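Local coordinates for protein argonaute (Methanocaldococcus jannaschii, PDB 5G5S) that uses short single-stranded DNA guides to recognise and slice complementary target DNA, and may defend its archaeal host against invading genetic elements, at residues A[316-319]-A[323-326]; A[346-349]-A[353-356]. All coordinates share one frame; numbering follows the deposited sequence.

Contact 1. Residues A[316-319]-A[323-326]; sequences VKDV and PTKI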
# COMPACT_ATOMS: atom_id res chain seq x y z
N VAL A 316 -24.91 -12.79 -0.76
CA VAL A 316 -24.44 -14.17 -0.68
C VAL A 316 -25.61 -15.05 -1.09
O VAL A 316 -26.74 -14.55 -1.15
CB VAL A 316 -23.97 -14.54 0.75
CG1 VAL A 316 -22.56 -14.06 1.01
CG2 VAL A 316 -24.92 -14.02 1.83
N LYS A 317 -25.38 -16.34 -1.35
CA LYS A 317 -26.49 -17.23 -1.66
C LYS A 317 -26.98 -17.91 -0.38
O LYS A 317 -26.22 -18.01 0.59
CB LYS A 317 -26.13 -18.27 -2.74
CG LYS A 317 -25.58 -17.69 -4.06
CD LYS A 317 -26.61 -16.92 -4.87
CE LYS A 317 -26.19 -16.72 -6.30
NZ LYS A 317 -26.22 -17.99 -7.08
N ASP A 318 -28.26 -18.32 -0.34
CA ASP A 318 -28.86 -19.05 0.78
C ASP A 318 -28.79 -20.54 0.44
O ASP A 318 -28.18 -20.90 -0.56
CB ASP A 318 -30.30 -18.58 1.07
CG ASP A 318 -31.27 -18.54 -0.10
OD1 ASP A 318 -31.19 -19.43 -0.98
OD2 ASP A 318 -32.14 -17.63 -0.13
N VAL A 319 -29.43 -21.41 1.24
CA VAL A 319 -29.39 -22.85 0.97
C VAL A 319 -30.07 -23.28 -0.37
O VAL A 319 -29.73 -24.34 -0.92
CB VAL A 319 -29.75 -23.70 2.21
CG1 VAL A 319 -31.24 -23.99 2.28
CG2 VAL A 319 -28.92 -24.98 2.25
N PRO A 323 -30.13 -15.05 -3.76
CA PRO A 323 -29.42 -13.94 -3.08
C PRO A 323 -30.08 -13.43 -1.80
O PRO A 323 -31.30 -13.30 -1.75
CB PRO A 323 -29.34 -12.85 -4.16
CG PRO A 323 -29.47 -13.59 -5.45
CD PRO A 323 -30.45 -14.68 -5.16
N THR A 324 -29.25 -13.13 -0.77
CA THR A 324 -29.68 -12.63 0.54
C THR A 324 -28.76 -11.52 1.04
O THR A 324 -27.54 -11.62 0.91
CB THR A 324 -29.69 -13.76 1.59
OG1 THR A 324 -29.50 -15.03 0.96
CG2 THR A 324 -30.94 -13.74 2.46
N LYS A 325 -29.36 -10.47 1.65
CA LYS A 325 -28.64 -9.32 2.20
C LYS A 325 -27.95 -9.64 3.52
O LYS A 325 -28.58 -10.14 4.46
CB LYS A 325 -29.56 -8.09 2.34
CG LYS A 325 -29.34 -7.05 1.25
CD LYS A 325 -30.59 -6.21 1.01
CE LYS A 325 -30.59 -4.91 1.77
NZ LYS A 325 -30.30 -3.75 0.89
N ILE A 326 -26.65 -9.35 3.57
CA ILE A 326 -25.75 -9.51 4.70
C ILE A 326 -25.05 -8.15 4.87
O ILE A 326 -24.79 -7.50 3.87
CB ILE A 326 -24.81 -10.73 4.44
CG1 ILE A 326 -25.20 -11.97 5.28
CG2 ILE A 326 -23.30 -10.42 4.47
CD1 ILE A 326 -25.02 -11.85 6.83

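Contact 2. Residues A[346-349]-A[353-356]; sequences PYDV and IRNK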
# COMPACT_ATOMS: atom_id res chain seq x y z
N PRO A 346 -21.60 -19.68 -1.57
CA PRO A 346 -20.90 -18.73 -2.45
C PRO A 346 -21.58 -18.46 -3.78
O PRO A 346 -22.29 -19.32 -4.30
CB PRO A 346 -19.54 -19.40 -2.66
CG PRO A 346 -19.81 -20.84 -2.55
CD PRO A 346 -20.86 -20.96 -1.48
N TYR A 347 -21.34 -17.27 -4.34
CA TYR A 347 -21.86 -16.83 -5.64
C TYR A 347 -21.23 -17.61 -6.78
O TYR A 347 -21.93 -17.92 -7.74
CB TYR A 347 -21.62 -15.32 -5.85
CG TYR A 347 -22.88 -14.50 -5.70
CD1 TYR A 347 -23.37 -14.17 -4.44
CD2 TYR A 347 -23.58 -14.06 -6.82
CE1 TYR A 347 -24.55 -13.44 -4.29
CE2 TYR A 347 -24.75 -13.31 -6.68
CZ TYR A 347 -25.23 -13.01 -5.42
OH TYR A 347 -26.38 -12.26 -5.28
N ASP A 348 -19.91 -17.89 -6.70
CA ASP A 348 -19.17 -18.64 -7.72
C ASP A 348 -17.90 -19.28 -7.17
O ASP A 348 -17.18 -18.66 -6.39
CB ASP A 348 -18.84 -17.75 -8.95
CG ASP A 348 -18.36 -18.50 -10.18
OD1 ASP A 348 -18.98 -19.54 -10.53
OD2 ASP A 348 -17.40 -18.03 -10.82
N VAL A 349 -17.63 -20.52 -7.59
CA VAL A 349 -16.45 -21.30 -7.25
C VAL A 349 -15.73 -21.59 -8.59
O VAL A 349 -16.40 -22.03 -9.53
CB VAL A 349 -16.83 -22.61 -6.49
CG1 VAL A 349 -15.60 -23.48 -6.21
CG2 VAL A 349 -17.57 -22.31 -5.19
N ILE A 353 -11.47 -25.95 -9.13
CA ILE A 353 -11.70 -26.48 -7.77
C ILE A 353 -13.19 -26.75 -7.42
O ILE A 353 -13.49 -27.09 -6.27
CB ILE A 353 -10.95 -25.68 -6.66
CG1 ILE A 353 -11.32 -24.18 -6.65
CG2 ILE A 353 -9.43 -25.90 -6.73
CD1 ILE A 353 -11.85 -23.70 -5.34
N ARG A 354 -14.10 -26.64 -8.42
CA ARG A 354 -15.55 -26.87 -8.25
C ARG A 354 -15.85 -28.31 -7.79
O ARG A 354 -15.52 -29.26 -8.50
CB ARG A 354 -16.29 -26.52 -9.56
CG ARG A 354 -17.80 -26.32 -9.38
CD ARG A 354 -18.22 -24.92 -9.77
NE ARG A 354 -18.37 -24.76 -11.22
CZ ARG A 354 -18.73 -23.63 -11.82
NH1 ARG A 354 -18.99 -22.54 -11.10
NH2 ARG A 354 -18.84 -23.58 -13.14
N ASN A 355 -16.47 -28.44 -6.59
CA ASN A 355 -16.82 -29.69 -5.89
C ASN A 355 -15.76 -30.80 -5.98
O ASN A 355 -16.03 -31.91 -6.45
CB ASN A 355 -18.28 -30.16 -6.11
CG ASN A 355 -18.89 -29.94 -7.48
OD1 ASN A 355 -18.34 -30.35 -8.51
ND2 ASN A 355 -20.07 -29.35 -7.52
N LYS A 356 -14.54 -30.46 -5.55
CA LYS A 356 -13.37 -31.35 -5.56
C LYS A 356 -12.85 -31.62 -4.15
O LYS A 356 -12.94 -30.75 -3.28
CB LYS A 356 -12.26 -30.76 -6.44
CG LYS A 356 -12.54 -30.90 -7.94
CD LYS A 356 -11.40 -30.38 -8.79
CE LYS A 356 -11.75 -30.37 -10.26
NZ LYS A 356 -11.59 -31.71 -10.89

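Contact 1. Residues A[316-319]-A[323-326]
V316 and T324 form an antiparallel hydrogen-bonded pair. The T324 N reaches the V316 O at 2.9 Å, whereas the return bond from V316 N to T324 O, at 3.3 Å, is weak. The same V316 carbonyl also accepts a CA-H...O contact from P323 CA at 3.4 Å. K317 and P323 make the neighbouring non-hydrogen-bonded pair.

Apolar contact comes from the buried V316, whose CG2 branch meets I326 CG1 at 4.0 Å. On the other face, the K317 chain, bent at chi2 (-69°), brings its methylenes into van der Waals contact with the proline ring, K317 CD lying 4.4 Å from P323 CG.

Among the polar side chains, D318 crosses T324 at about a right angle, with CB merely packing 3.6 Å from T324 OG1, a hydroxyl that has a weak hydrogen bond with N322 O. The D318 carboxylate turns to the intervening bend, where OD1 accepts a hydrogen bond from N322 N and a weak one from N320 N.

Together the strands make a beta hairpin in a three-stranded antiparallel sheet, with 314-317 in the middle, 323-326 at one margin and 492-493 at the other. A salt bridge from K325 to D494 ties the hairpin to the chain just beyond strand 492-493.

Contact 2. Residues A[346-349]-A[353-356]
Segments 346-349 and 353-356, neither of them regular helix or strand, are joined by a three-residue bend and come closest at V349 and R354, whose CA atoms are 5.7 Å apart. Two kinds of side-chain contact bridge them, one charged and one apolar.

The charged contact belongs to R354. Its CG stands opposite the backbone N (chi1 -163°), and bends at chi2 and chi3 then carry the guanidinium back past the V349 carbonyl to D348. There NH1 forms a salt bridge with D348 OD1 at 3.1 Å. The carboxylate oxygen lies at the guanidinium edge, near its plane, but the two flat groups are turned 66° apart and the N-H...O angle is 122°, so the hydrogen-bond component is weak. V349 O approaches the guanidinium obliquely, 3.1 Å from NH1, and R354 CD lies 3.4 Å from that same oxygen. E394 offers NH1 a second, long and weak ion pair.

Away from this charged pair, buried V349 points its CB toward the second segment. V349 CG1 touches I353 CD1 at 3.9 Å, the two side chains crossing at about a right angle, and also packs 4.0 Å from R354 CA. I353 also packs on P396.

Opposite K489 the chain carries a classic beta bulge formed by Y347 and D348, with D348 in backbone hydrogen bonding to K489. The bend lies at the start of the Mid domain, the domain that binds the phosphorylated 5' end of the guide, and leads into strand 357-365 of its parallel sheet.

Overall arrangement
The two contacts follow one another in sequence, and their centres lie 16 Å apart. Y347 connects them: K317 and the Y347 ring form a cation-pi pair, with K317 CE 3.7 Å from Y347 CE2, while Y347 OH is 3.2 Å from P323 CB. Both contacts are partly buried and peripheral to the chain. Each has two buried residues, V316 and I326 in contact 1, V349 and I353 in contact 2; contact 1 also has an exposed one, P323. Their chemistry differs with their setting. Contact 1 depends on backbone pairing between hairpin strands, whereas contact 2 draws irregular segments together through a salt bridge and a small apolar contact. They hold different elements, a small antiparallel sheet and the entry to the Mid domain.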